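PDB 5XYH: CbsA from Xanthomonas oryzae pv. oryzae, which probably releases cellobiose from the chain ends of cellulose as a family 6 exoglucanase, helping the rice pathogen degrade plant cell walls. Local coordinates for residues H101-N106 against D382-P387; P239-N244 against D270-A275; N143-D148 against N190-G195. All coordinates share one frame; numbering follows the deposited sequence.

Interaction 1: residues H101-N106 against D382-P387; sequences HALASN and DRYCDP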
ATOM      1  N   HIS A 101      -9.578   8.609   8.705  1.00 17.07           N
ATOM      2  CA  HIS A 101      -9.064   8.367  10.047  1.00 18.43           C
ATOM      3  C   HIS A 101      -7.753   9.102  10.317  1.00 18.33           C
ATOM      4  O   HIS A 101      -7.303   9.146  11.469  1.00 18.45           O
ATOM      5  CB  HIS A 101      -8.892   6.855  10.275  1.00 17.72           C
ATOM      6  CG  HIS A 101      -8.489   6.491  11.673  1.00 18.76           C
ATOM      7  ND1 HIS A 101      -7.234   6.015  11.983  1.00 18.80           N
ATOM      8  CD2 HIS A 101      -9.170   6.546  12.843  1.00 20.12           C
ATOM      9  CE1 HIS A 101      -7.157   5.793  13.283  1.00 19.90           C
ATOM     10  NE2 HIS A 101      -8.318   6.106  13.828  1.00 20.82           N
ATOM     11  N   ALA A 102      -7.151   9.703   9.294  1.00 16.97           N
ATOM     12  CA  ALA A 102      -5.917  10.451   9.464  1.00 17.18           C
ATOM     13  C   ALA A 102      -6.139  11.699  10.315  1.00 16.14           C
ATOM     14  O   ALA A 102      -7.214  12.309  10.298  1.00 15.22           O
ATOM     15  CB  ALA A 102      -5.354  10.857   8.097  1.00 16.62           C
ATOM     16  N   LEU A 103      -5.092  12.090  11.042  1.00 15.80           N
ATOM     17  CA  LEU A 103      -5.116  13.364  11.761  1.00 16.71           C
ATOM     18  C   LEU A 103      -5.115  14.548  10.804  1.00 16.66           C
ATOM     19  O   LEU A 103      -5.750  15.573  11.087  1.00 17.04           O
ATOM     20  CB  LEU A 103      -3.923  13.455  12.708  1.00 15.32           C
ATOM     21  CG  LEU A 103      -3.964  12.435  13.847  1.00 15.25           C
ATOM     22  CD1 LEU A 103      -2.796  12.629  14.786  1.00 15.31           C
ATOM     23  CD2 LEU A 103      -5.308  12.504  14.591  1.00 17.97           C
ATOM     24  N   ALA A 104      -4.416  14.425   9.676  1.00 15.16           N
ATOM     25  CA  ALA A 104      -4.333  15.483   8.663  1.00 15.86           C
ATOM     26  C   ALA A 104      -4.225  14.812   7.291  1.00 15.89           C
ATOM     27  O   ALA A 104      -3.132  14.466   6.839  1.00 15.38           O
ATOM     28  CB  ALA A 104      -3.152  16.412   8.921  1.00 15.69           C
ATOM     29  N   SER A 105      -5.364  14.652   6.627  1.00 16.50           N
ATOM     30  CA  SER A 105      -5.368  14.143   5.262  1.00 16.34           C
ATOM     31  C   SER A 105      -4.947  15.230   4.282  1.00 16.24           C
ATOM     32  O   SER A 105      -5.232  16.413   4.478  1.00 16.21           O
ATOM     33  CB  SER A 105      -6.758  13.645   4.867  1.00 16.21           C
ATOM     34  OG  SER A 105      -6.809  13.395   3.463  1.00 15.88           O
ATOM     35  N   ASN A 106      -4.304  14.825   3.192  1.00 15.43           N
ATOM     36  CA  ASN A 106      -4.000  15.781   2.138  1.00 15.60           C
ATOM     37  C   ASN A 106      -4.956  15.662   0.955  1.00 15.89           C
ATOM     38  O   ASN A 106      -4.744  16.313  -0.069  1.00 16.29           O
ATOM     39  CB  ASN A 106      -2.556  15.622   1.667  1.00 16.26           C
ATOM     40  CG  ASN A 106      -1.558  15.755   2.798  1.00 16.19           C
ATOM     41  OD1 ASN A 106      -1.718  16.586   3.699  1.00 16.51           O
ATOM     42  ND2 ASN A 106      -0.526  14.925   2.768  1.00 16.18           N
ATOM     43  N   ASP A 382       0.676  15.740   9.863  1.00 13.98           N
ATOM     44  CA  ASP A 382       0.024  14.677  10.614  1.00 14.10           C
ATOM     45  C   ASP A 382       0.926  14.328  11.793  1.00 14.14           C
ATOM     46  O   ASP A 382       2.095  13.989  11.593  1.00 14.13           O
ATOM     47  CB  ASP A 382      -0.198  13.464   9.711  1.00 13.99           C
ATOM     48  CG  ASP A 382      -1.254  12.500  10.248  1.00 14.54           C
ATOM     49  OD1 ASP A 382      -1.093  11.994  11.380  1.00 13.62           O
ATOM     50  OD2 ASP A 382      -2.235  12.237   9.511  1.00 15.32           O
ATOM     51  N   ARG A 383       0.405  14.444  13.018  1.00 13.67           N
ATOM     52  CA  ARG A 383       1.231  14.146  14.188  1.00 14.37           C
ATOM     53  C   ARG A 383       1.719  12.698  14.220  1.00 13.98           C
ATOM     54  O   ARG A 383       2.696  12.402  14.913  1.00 13.85           O
ATOM     55  CB  ARG A 383       0.479  14.452  15.486  1.00 14.39           C
ATOM     56  CG  ARG A 383      -0.066  15.860  15.593  1.00 15.99           C
ATOM     57  CD  ARG A 383       1.048  16.911  15.721  1.00 16.49           C
ATOM     58  NE  ARG A 383       2.027  16.638  16.781  1.00 15.84           N
ATOM     59  CZ  ARG A 383       1.822  16.842  18.079  1.00 16.62           C
ATOM     60  NH1 ARG A 383       0.649  17.305  18.511  1.00 16.64           N
ATOM     61  NH2 ARG A 383       2.798  16.579  18.947  1.00 17.03           N
ATOM     62  N   TYR A 384       1.089  11.783  13.480  1.00 14.05           N
ATOM     63  CA  TYR A 384       1.680  10.450  13.448  1.00 13.44           C
ATOM     64  C   TYR A 384       3.034  10.436  12.750  1.00 13.27           C
ATOM     65  O   TYR A 384       3.738   9.423  12.831  1.00 12.71           O
ATOM     66  CB  TYR A 384       0.726   9.456  12.786  1.00 14.45           C
ATOM     67  CG  TYR A 384      -0.017   8.576  13.771  1.00 15.02           C
ATOM     68  CD1 TYR A 384      -1.156   9.041  14.424  1.00 15.76           C
ATOM     69  CD2 TYR A 384       0.408   7.280  14.033  1.00 15.24           C
ATOM     70  CE1 TYR A 384      -1.848   8.242  15.305  1.00 16.00           C
ATOM     71  CE2 TYR A 384      -0.277   6.467  14.916  1.00 15.35           C
ATOM     72  CZ  TYR A 384      -1.400   6.954  15.552  1.00 16.42           C
ATOM     73  OH  TYR A 384      -2.089   6.150  16.424  1.00 16.97           O
ATOM     74  N   CYS A 385       3.416  11.539  12.089  1.00 12.18           N
ATOM     75  CA  CYS A 385       4.732  11.722  11.482  1.00 13.46           C
ATOM     76  C   CYS A 385       5.681  12.511  12.384  1.00 13.98           C
ATOM     77  O   CYS A 385       6.821  12.788  11.985  1.00 13.53           O
ATOM     78  CB  CYS A 385       4.605  12.448  10.127  1.00 13.82           C
ATOM     79  SG  CYS A 385       3.434  11.662   8.952  1.00 15.49           S
ATOM     80  N   ASP A 386       5.215  12.888  13.569  1.00 13.10           N
ATOM     81  CA  ASP A 386       5.988  13.631  14.553  1.00 13.71           C
ATOM     82  C   ASP A 386       6.666  12.630  15.487  1.00 14.27           C
ATOM     83  O   ASP A 386       5.964  11.926  16.237  1.00 13.84           O
ATOM     84  CB  ASP A 386       5.041  14.553  15.323  1.00 14.41           C
ATOM     85  CG  ASP A 386       5.710  15.339  16.429  1.00 14.80           C
ATOM     86  OD1 ASP A 386       6.886  15.081  16.737  1.00 14.85           O
ATOM     87  OD2 ASP A 386       5.032  16.225  17.002  1.00 15.80           O
ATOM     88  N   PRO A 387       8.001  12.526  15.490  1.00 14.18           N
ATOM     89  CA  PRO A 387       8.670  11.551  16.385  1.00 14.89           C
ATOM     90  C   PRO A 387       8.314  11.692  17.863  1.00 14.75           C
ATOM     91  O   PRO A 387       8.409  10.697  18.598  1.00 14.64           O
ATOM     92  CB  PRO A 387      10.162  11.825  16.158  1.00 15.29           C
ATOM     93  CG  PRO A 387      10.233  12.446  14.811  1.00 15.34           C
ATOM     94  CD  PRO A 387       8.945  13.172  14.561  1.00 14.55           C
TER
HETATM   95  O   HOH W   1      -2.761   9.705  11.426  1.00 16.12           O
HETATM   96  O   HOH W   2      -1.791  12.028   6.877  1.00 15.03           O

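Interaction 2: residues P239-N244 against D270-A275; sequences PLHEPN and DESTYA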
ATOM      1  N   PRO A 239       5.452  -7.393   8.203  1.00 13.03           N
ATOM      2  CA  PRO A 239       6.317  -8.329   7.480  1.00 12.70           C
ATOM      3  C   PRO A 239       5.533  -9.371   6.690  1.00 13.46           C
ATOM      4  O   PRO A 239       4.378  -9.686   6.980  1.00 12.72           O
ATOM      5  CB  PRO A 239       7.156  -8.978   8.587  1.00 13.96           C
ATOM      6  CG  PRO A 239       6.462  -8.681   9.866  1.00 13.79           C
ATOM      7  CD  PRO A 239       5.710  -7.397   9.657  1.00 12.74           C
ATOM      8  N   LEU A 240       6.185  -9.870   5.642  1.00 13.64           N
ATOM      9  CA  LEU A 240       5.652 -10.989   4.868  1.00 14.19           C
ATOM     10  C   LEU A 240       5.447 -12.208   5.755  1.00 15.96           C
ATOM     11  O   LEU A 240       4.384 -12.845   5.726  1.00 16.02           O
ATOM     12  CB  LEU A 240       6.611 -11.303   3.719  1.00 14.66           C
ATOM     13  CG  LEU A 240       6.145 -12.240   2.608  1.00 15.55           C
ATOM     14  CD1 LEU A 240       4.851 -11.732   2.012  1.00 15.28           C
ATOM     15  CD2 LEU A 240       7.236 -12.372   1.540  1.00 16.50           C
ATOM     16  N   HIS A 241       6.454 -12.537   6.564  1.00 15.56           N
ATOM     17  CA  HIS A 241       6.371 -13.618   7.531  1.00 16.48           C
ATOM     18  C   HIS A 241       6.973 -13.167   8.853  1.00 15.78           C
ATOM     19  O   HIS A 241       7.913 -12.363   8.889  1.00 16.25           O
ATOM     20  CB  HIS A 241       7.122 -14.880   7.084  1.00 16.98           C
ATOM     21  CG  HIS A 241       6.749 -15.364   5.719  1.00 16.65           C
ATOM     22  ND1 HIS A 241       5.553 -15.992   5.452  1.00 18.13           N
ATOM     23  CD2 HIS A 241       7.430 -15.335   4.549  1.00 17.47           C
ATOM     24  CE1 HIS A 241       5.502 -16.313   4.171  1.00 17.13           C
ATOM     25  NE2 HIS A 241       6.629 -15.926   3.600  1.00 18.09           N
ATOM     26  N   GLU A 242       6.425 -13.696   9.936  1.00 16.18           N
ATOM     27  CA  GLU A 242       7.101 -13.641  11.220  1.00 14.83           C
ATOM     28  C   GLU A 242       7.696 -15.021  11.469  1.00 15.57           C
ATOM     29  O   GLU A 242       7.039 -15.899  12.054  1.00 14.78           O
ATOM     30  CB  GLU A 242       6.148 -13.227  12.334  1.00 14.87           C
ATOM     31  CG  GLU A 242       5.872 -11.712  12.391  1.00 15.14           C
ATOM     32  CD  GLU A 242       7.034 -10.894  12.954  1.00 14.58           C
ATOM     33  OE1 GLU A 242       8.102 -11.473  13.270  1.00 14.41           O
ATOM     34  OE2 GLU A 242       6.865  -9.655  13.070  1.00 13.21           O
ATOM     35  N   PRO A 243       8.939 -15.244  11.036  1.00 16.16           N
ATOM     36  CA  PRO A 243       9.481 -16.613  11.018  1.00 15.75           C
ATOM     37  C   PRO A 243       9.692 -17.208  12.400  1.00 15.92           C
ATOM     38  O   PRO A 243       9.714 -18.435  12.536  1.00 14.65           O
ATOM     39  CB  PRO A 243      10.813 -16.441  10.279  1.00 16.79           C
ATOM     40  CG  PRO A 243      11.223 -15.021  10.658  1.00 16.33           C
ATOM     41  CD  PRO A 243       9.945 -14.238  10.648  1.00 15.77           C
ATOM     42  N   ASN A 244       9.855 -16.397  13.434  1.00 15.54           N
ATOM     43  CA  ASN A 244      10.098 -16.966  14.751  1.00 15.52           C
ATOM     44  C   ASN A 244       8.825 -17.128  15.563  1.00 15.89           C
ATOM     45  O   ASN A 244       8.888 -17.645  16.680  1.00 16.79           O
ATOM     46  CB  ASN A 244      11.101 -16.110  15.525  1.00 16.19           C
ATOM     47  CG  ASN A 244      12.356 -15.845  14.735  1.00 17.21           C
ATOM     48  OD1 ASN A 244      12.950 -16.767  14.173  1.00 17.91           O
ATOM     49  ND2 ASN A 244      12.752 -14.587  14.659  1.00 16.26           N
ATOM     50  N   ASP A 270       1.370 -11.450  10.262  1.00 14.15           N
ATOM     51  CA  ASP A 270       2.093 -11.107   9.047  1.00 13.73           C
ATOM     52  C   ASP A 270       1.124 -11.064   7.863  1.00 15.01           C
ATOM     53  O   ASP A 270      -0.051 -11.452   7.965  1.00 13.89           O
ATOM     54  CB  ASP A 270       3.264 -12.076   8.798  1.00 14.53           C
ATOM     55  CG  ASP A 270       2.833 -13.551   8.742  1.00 15.94           C
ATOM     56  OD1 ASP A 270       1.849 -13.883   8.048  1.00 16.07           O
ATOM     57  OD2 ASP A 270       3.506 -14.387   9.378  1.00 17.04           O
ATOM     58  N   GLU A 271       1.636 -10.573   6.730  1.00 13.50           N
ATOM     59  CA  GLU A 271       0.787 -10.359   5.562  1.00 13.96           C
ATOM     60  C   GLU A 271       0.443 -11.659   4.847  1.00 14.34           C
ATOM     61  O   GLU A 271      -0.613 -11.746   4.210  1.00 14.15           O
ATOM     62  CB  GLU A 271       1.459  -9.374   4.602  1.00 13.12           C
ATOM     63  CG  GLU A 271       1.570  -7.962   5.230  1.00 12.94           C
ATOM     64  CD  GLU A 271       0.219  -7.432   5.674  1.00 12.85           C
ATOM     65  OE1 GLU A 271      -0.616  -7.110   4.793  1.00 12.56           O
ATOM     66  OE2 GLU A 271      -0.012  -7.324   6.898  1.00 13.00           O
ATOM     67  N   SER A 272       1.312 -12.669   4.924  0.57 14.63           N
ATOM     68  CA  SER A 272       0.981 -13.957   4.322  0.57 15.08           C
ATOM     69  C   SER A 272      -0.229 -14.578   5.005  0.57 15.05           C
ATOM     70  O   SER A 272      -1.174 -15.013   4.342  0.57 15.68           O
ATOM     71  CB  SER A 272       2.182 -14.896   4.385  0.57 15.39           C
ATOM     72  OG  SER A 272       3.197 -14.461   3.499  0.57 15.55           O
ATOM     73  N   THR A 273      -0.221 -14.615   6.340  1.00 14.84           N
ATOM     74  CA  THR A 273      -1.384 -15.114   7.068  1.00 14.91           C
ATOM     75  C   THR A 273      -2.628 -14.270   6.765  1.00 15.85           C
ATOM     76  O   THR A 273      -3.717 -14.815   6.534  1.00 15.03           O
ATOM     77  CB  THR A 273      -1.086 -15.128   8.576  1.00 14.89           C
ATOM     78  OG1 THR A 273       0.165 -15.797   8.815  1.00 17.08           O
ATOM     79  CG2 THR A 273      -2.196 -15.826   9.360  1.00 15.72           C
ATOM     80  N   TYR A 274      -2.469 -12.942   6.719  1.00 13.99           N
ATOM     81  CA  TYR A 274      -3.600 -12.046   6.464  1.00 14.75           C
ATOM     82  C   TYR A 274      -4.246 -12.331   5.106  1.00 14.67           C
ATOM     83  O   TYR A 274      -5.478 -12.438   5.000  1.00 14.53           O
ATOM     84  CB  TYR A 274      -3.131 -10.590   6.555  1.00 13.89           C
ATOM     85  CG  TYR A 274      -4.233  -9.548   6.436  1.00 14.12           C
ATOM     86  CD1 TYR A 274      -5.433  -9.695   7.121  1.00 14.15           C
ATOM     87  CD2 TYR A 274      -4.068  -8.409   5.641  1.00 13.53           C
ATOM     88  CE1 TYR A 274      -6.451  -8.750   7.010  1.00 15.25           C
ATOM     89  CE2 TYR A 274      -5.073  -7.442   5.534  1.00 13.34           C
ATOM     90  CZ  TYR A 274      -6.262  -7.623   6.221  1.00 13.95           C
ATOM     91  OH  TYR A 274      -7.258  -6.695   6.120  1.00 13.46           O
ATOM     92  N   ALA A 275      -3.432 -12.438   4.050  1.00 14.16           N
ATOM     93  CA  ALA A 275      -3.982 -12.657   2.711  1.00 14.39           C
ATOM     94  C   ALA A 275      -4.745 -13.978   2.627  1.00 15.03           C
ATOM     95  O   ALA A 275      -5.781 -14.066   1.957  1.00 14.74           O
ATOM     96  CB  ALA A 275      -2.863 -12.625   1.669  1.00 13.58           C
TER

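Interaction 3: residues N143-D148 against N190-G195; sequences NIIEPD and NYMDIG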
ATOM      1  N   ASN A 143      -4.139  -1.567 -11.274  1.00 12.87           N
ATOM      2  CA  ASN A 143      -4.580  -0.508 -10.372  1.00 12.52           C
ATOM      3  C   ASN A 143      -4.657  -0.997  -8.926  1.00 12.47           C
ATOM      4  O   ASN A 143      -5.272  -2.034  -8.641  1.00 12.00           O
ATOM      5  CB  ASN A 143      -5.951   0.013 -10.800  1.00 12.83           C
ATOM      6  CG  ASN A 143      -5.900   0.803 -12.081  1.00 13.52           C
ATOM      7  OD1 ASN A 143      -4.941   1.538 -12.341  1.00 13.26           O
ATOM      8  ND2 ASN A 143      -6.937   0.656 -12.903  1.00 13.67           N
ATOM      9  N   ILE A 144      -4.053  -0.235  -8.017  1.00 11.69           N
ATOM     10  CA  ILE A 144      -4.357  -0.329  -6.599  1.00 11.86           C
ATOM     11  C   ILE A 144      -5.517   0.622  -6.333  1.00 11.54           C
ATOM     12  O   ILE A 144      -5.374   1.843  -6.462  1.00 11.96           O
ATOM     13  CB  ILE A 144      -3.139   0.015  -5.730  1.00 12.02           C
ATOM     14  CG1 ILE A 144      -2.029  -1.018  -5.985  1.00 11.31           C
ATOM     15  CG2 ILE A 144      -3.544   0.067  -4.245  1.00 11.15           C
ATOM     16  CD1 ILE A 144      -0.703  -0.712  -5.298  1.00 12.30           C
ATOM     17  N   ILE A 145      -6.667   0.070  -5.961  1.00 11.62           N
ATOM     18  CA  ILE A 145      -7.908   0.835  -5.880  1.00 11.68           C
ATOM     19  C   ILE A 145      -8.062   1.442  -4.483  1.00 11.38           C
ATOM     20  O   ILE A 145      -8.346   0.732  -3.512  1.00 12.06           O
ATOM     21  CB  ILE A 145      -9.122  -0.029  -6.235  1.00 11.57           C
ATOM     22  CG1 ILE A 145      -9.009  -0.539  -7.681  1.00 12.07           C
ATOM     23  CG2 ILE A 145     -10.410   0.777  -6.018  1.00 12.10           C
ATOM     24  CD1 ILE A 145      -9.068   0.557  -8.745  1.00 12.34           C
ATOM     25  N   GLU A 146      -7.892   2.768  -4.400  1.00 11.81           N
ATOM     26  CA  GLU A 146      -8.136   3.661  -3.263  1.00 11.18           C
ATOM     27  C   GLU A 146      -7.685   3.078  -1.929  1.00 11.29           C
ATOM     28  O   GLU A 146      -8.517   2.665  -1.106  1.00 12.05           O
ATOM     29  CB  GLU A 146      -9.615   4.052  -3.209  1.00 11.64           C
ATOM     30  CG  GLU A 146     -10.075   4.937  -4.389  1.00 11.30           C
ATOM     31  CD  GLU A 146      -9.458   6.332  -4.384  1.00 12.22           C
ATOM     32  OE1 GLU A 146      -8.926   6.761  -3.327  1.00 12.10           O
ATOM     33  OE2 GLU A 146      -9.517   7.002  -5.448  1.00 11.87           O
ATOM     34  N   PRO A 147      -6.379   3.073  -1.669  1.00 11.93           N
ATOM     35  CA  PRO A 147      -5.890   2.690  -0.341  1.00 11.37           C
ATOM     36  C   PRO A 147      -6.493   3.568   0.746  1.00 12.29           C
ATOM     37  O   PRO A 147      -6.880   4.717   0.511  1.00 11.69           O
ATOM     38  CB  PRO A 147      -4.375   2.899  -0.439  1.00 12.01           C
ATOM     39  CG  PRO A 147      -4.058   3.004  -1.869  1.00 11.51           C
ATOM     40  CD  PRO A 147      -5.289   3.442  -2.590  1.00 11.38           C
ATOM     41  N   ASP A 148      -6.587   2.990   1.938  1.00 12.38           N
ATOM     42  CA  ASP A 148      -7.004   3.698   3.140  1.00 14.01           C
ATOM     43  C   ASP A 148      -8.441   4.200   3.035  1.00 13.82           C
ATOM     44  O   ASP A 148      -8.778   5.273   3.536  1.00 14.49           O
ATOM     45  CB  ASP A 148      -6.045   4.851   3.444  1.00 14.48           C
ATOM     46  CG  ASP A 148      -6.149   5.325   4.870  1.00 17.01           C
ATOM     47  OD1 ASP A 148      -6.527   4.517   5.758  1.00 18.16           O
ATOM     48  OD2 ASP A 148      -5.861   6.516   5.096  1.00 18.03           O
ATOM     49  N   ASN A 190      -7.778  -4.554 -11.772  1.00 12.08           N
ATOM     50  CA  ASN A 190      -8.118  -3.792 -10.573  1.00 12.90           C
ATOM     51  C   ASN A 190      -7.964  -4.661  -9.339  1.00 12.74           C
ATOM     52  O   ASN A 190      -8.622  -5.699  -9.227  1.00 12.32           O
ATOM     53  CB  ASN A 190      -9.547  -3.254 -10.638  1.00 12.55           C
ATOM     54  CG  ASN A 190      -9.748  -2.277 -11.767  1.00 14.27           C
ATOM     55  OD1 ASN A 190      -8.921  -1.390 -12.001  1.00 13.61           O
ATOM     56  ND2 ASN A 190     -10.858  -2.434 -12.490  1.00 14.53           N
ATOM     57  N   TYR A 191      -7.142  -4.206  -8.392  1.00 11.80           N
ATOM     58  CA  TYR A 191      -6.966  -4.876  -7.108  1.00 11.53           C
ATOM     59  C   TYR A 191      -7.439  -3.962  -5.981  1.00 11.43           C
ATOM     60  O   TYR A 191      -6.917  -2.854  -5.809  1.00 11.35           O
ATOM     61  CB  TYR A 191      -5.510  -5.291  -6.910  1.00 11.79           C
ATOM     62  CG  TYR A 191      -5.104  -6.438  -7.826  1.00 12.21           C
ATOM     63  CD1 TYR A 191      -4.718  -6.190  -9.142  1.00 12.53           C
ATOM     64  CD2 TYR A 191      -5.118  -7.761  -7.376  1.00 12.10           C
ATOM     65  CE1 TYR A 191      -4.357  -7.222  -9.978  1.00 12.50           C
ATOM     66  CE2 TYR A 191      -4.746  -8.803  -8.211  1.00 12.33           C
ATOM     67  CZ  TYR A 191      -4.364  -8.522  -9.510  1.00 13.03           C
ATOM     68  OH  TYR A 191      -3.980  -9.540 -10.357  1.00 14.06           O
ATOM     69  N   MET A 192      -8.423  -4.438  -5.220  1.00 11.02           N
ATOM     70  CA  MET A 192      -9.013  -3.685  -4.123  1.00 11.63           C
ATOM     71  C   MET A 192      -8.054  -3.631  -2.931  1.00 11.55           C
ATOM     72  O   MET A 192      -7.641  -4.673  -2.412  1.00 10.30           O
ATOM     73  CB  MET A 192     -10.327  -4.347  -3.703  1.00 11.42           C
ATOM     74  CG  MET A 192     -11.423  -4.325  -4.744  1.00 12.80           C
ATOM     75  SD  MET A 192     -11.980  -2.662  -5.081  1.00 20.04           S
ATOM     76  CE  MET A 192     -12.643  -2.198  -3.487  1.00 15.17           C
ATOM     77  N   ASP A 193      -7.719  -2.425  -2.474  1.00 11.25           N
ATOM     78  CA  ASP A 193      -6.930  -2.285  -1.258  1.00 10.89           C
ATOM     79  C   ASP A 193      -7.743  -2.766  -0.066  1.00 11.44           C
ATOM     80  O   ASP A 193      -8.914  -2.408   0.078  1.00 11.76           O
ATOM     81  CB  ASP A 193      -6.516  -0.835  -1.032  1.00 11.77           C
ATOM     82  CG  ASP A 193      -5.640  -0.677   0.205  1.00 12.60           C
ATOM     83  OD1 ASP A 193      -4.406  -0.828   0.068  1.00 12.06           O
ATOM     84  OD2 ASP A 193      -6.188  -0.442   1.311  1.00 13.21           O
ATOM     85  N   ILE A 194      -7.128  -3.559   0.803  1.00 11.37           N
ATOM     86  CA  ILE A 194      -7.884  -4.057   1.951  1.00 11.72           C
ATOM     87  C   ILE A 194      -7.012  -4.033   3.208  1.00 12.00           C
ATOM     88  O   ILE A 194      -6.994  -4.982   4.003  1.00 12.21           O
ATOM     89  CB  ILE A 194      -8.492  -5.448   1.632  1.00 11.84           C
ATOM     90  CG1 ILE A 194      -9.574  -5.856   2.647  1.00 11.73           C
ATOM     91  CG2 ILE A 194      -7.425  -6.539   1.442  1.00 11.62           C
ATOM     92  CD1 ILE A 194     -10.447  -6.986   2.133  1.00 11.50           C
ATOM     93  N   GLY A 195      -6.290  -2.920   3.401  1.00 11.95           N
ATOM     94  CA  GLY A 195      -5.579  -2.679   4.645  1.00 14.17           C
ATOM     95  C   GLY A 195      -4.443  -3.665   4.878  1.00 13.29           C
ATOM     96  O   GLY A 195      -3.883  -4.240   3.941  1.00 12.05           O
TER
HETATM   97  O   HOH W   3     -10.192  -0.239  -1.287  1.00 14.73           O
HETATM   98  O   HOH W   4      -8.880   0.707   1.282  1.00 13.41           O
HETATM   99  O   HOH W   5      -4.909   0.790   3.050  1.00 16.82           O

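Interaction 1: residues H101-N106 against D382-P387
Asp382 lays its carboxylate against the backbone of Leu103 and Ala104, and at the same time folds an Asx turn at the head of the short 3-10 segment 383-385. OD2 accepts from Ala104 N at 3.1 Å, the donor standing 66° above the carboxylate plane. OD1 presents its anti lone pair to Tyr384 N at 3.0 Å; each oxygen thereby takes an amide of a different segment. The group reaches across because CG lies anti to the backbone N (chi1 -161°). A water joins Ala104 O to Asp382 OD2. Beside this polar joint Leu103 crosses Asp382 at about a right angle. Leu103 CB comes within 3.5 Å of Asp382 OD1, while Leu103 CD1 reaches the edge of the Tyr384 ring at CD1 (4.0 Å) and packs on Arg383 CB. Further out, the Tyr384 ring stacks with Trp334, and Cys385 is tied by a disulfide to Cys335. The two loops probably correspond to those that roof the substrate tunnel in family 6 cellobiohydrolases. Arg383, bent at chi2 and chi3, turns its guanidinium away from the contact to grip Asp386 side-on, NE and NH2 both 3.0 Å from Asp386 OD2.

Interaction 2: residues P239-N244 against D270-A275
Pro239 and Leu240 offer their carbonyl oxygens to the first two amides of helix 271-284, whose N-cap is Asp270. The tight part of the contact is this helix end. Glu271 N meets Pro239 O at 2.9 Å, and Ser272 N meets Leu240 O at 3.2 Å. The third amide is served from within: Thr273 N bonds to Asp270 OD1 at 2.8 Å, and the same oxygen takes Thr273 OG1 at 2.7 Å. Asp270 CG sits between its backbone N and carbonyl carbon, the crowded position (chi1 56°), which points OD1 back at the helix and leaves OD2 to face the loop. There OD2 accepts from Glu242 N at 3.1 Å on its anti side. One carboxylate thus caps the helix and holds the loop 239-244, and the helix end would be expected to favour its negative charge. Asp270 CB is pressed to 3.2 Å from Pro239 O.

The solvent side is less settled. His241 is exposed and only slightly covered by the helix end, its ring approaching Ser272 obliquely, without a stack. Ser272 itself has two conformers; in the one described OG also donates to Leu240 O at 3.0 Å from above the carbonyl plane, a bond that remains doubtful.

Inward, the Glu242 carboxylate leads off to the amides of Val325 and Asp326, and Glu271 OE1 is bonded to Thr232 OG1, just where strand 229-232 ends. Leu240 rests on Ile295 of strand 292-296 and Tyr357 of strand 354-358, while Ala275 packs on Phe293 and Ile354, setting the start of the helix against these two neighbouring parallel strands.

Interaction 3: residues N143-D148 against N190-G195
Asn190 adds a side-chain bond to the pairing of strand 188-193 with strand 140-145, accepting from Asn143. Asn143 ND2 lies 3.0 Å from Asn190 OD1, nearly straight (169°), and the two amides lie side by side, pointing the same way, their planes only 13° apart. Asn190 ND2 is bonded in turn to Ser226 O, which helps fix the flip of its amide. Ile145 CD1 leans on the same OD1.

Tyr191 carries the parallel backbone register: its N bonds to Asn143 O at 2.9 Å, and its O accepts from Ile145 N at 2.9 Å. Its side chain leaves on the sheet face shared with Ile144, where the hydroxyl meets His355 ND1. Met192 returns to the face of Asn143 and Ile145, covered by helix 170-183. Its chain, bent at chi2 and chi3, lays SD obliquely against Ile145 CG2 at 3.9 Å.

At Asp193 the strands begin to part, and the bond from its N to Ile145 O is weak at 3.4 Å. The side chain takes over: with CG anti to the backbone N (chi1 -178°), the carboxylate packs against Pro147, CG lying 3.4 Å from Pro147 CA. OD1 is held by Thr234 OG1. OD2 accepts from Gly195 N at 3.2 Å, closing an Asx turn, and faces a water that accepts from Asp148 N.

Two neighbouring parallel strands joined through helical segments make a beta-alpha-beta crossover, and Ile-Ile-Glu-Pro-Asp belongs to a signature of glycosyl hydrolase family 6, at the C-terminal strand ends where the active site of these barrel enzymes lies.

Along the chain the segments run 101-106, 143-148, 190-195, 239-244, 270-275 and 382-387, so interaction 1 spans the other two, which follow each other in series. Interaction 3 lies in the parallel sheet, its centre about 8 Å from that of the chain. Interaction 2 roots the loop after strand 229-232 on helix 271-284, with its centre about 19 Å from that of interaction 3; they touch where Tyr274 OH probably bonds to Ile194 O. Interaction 1, nearer the surface, joins two loops and comes within about 5 Å of interaction 3 (nearest atoms), but stays about 14 Å from interaction 2. Loop contact and helix cap thus each lie beside the core strands of the catalytic domain, well apart from each other.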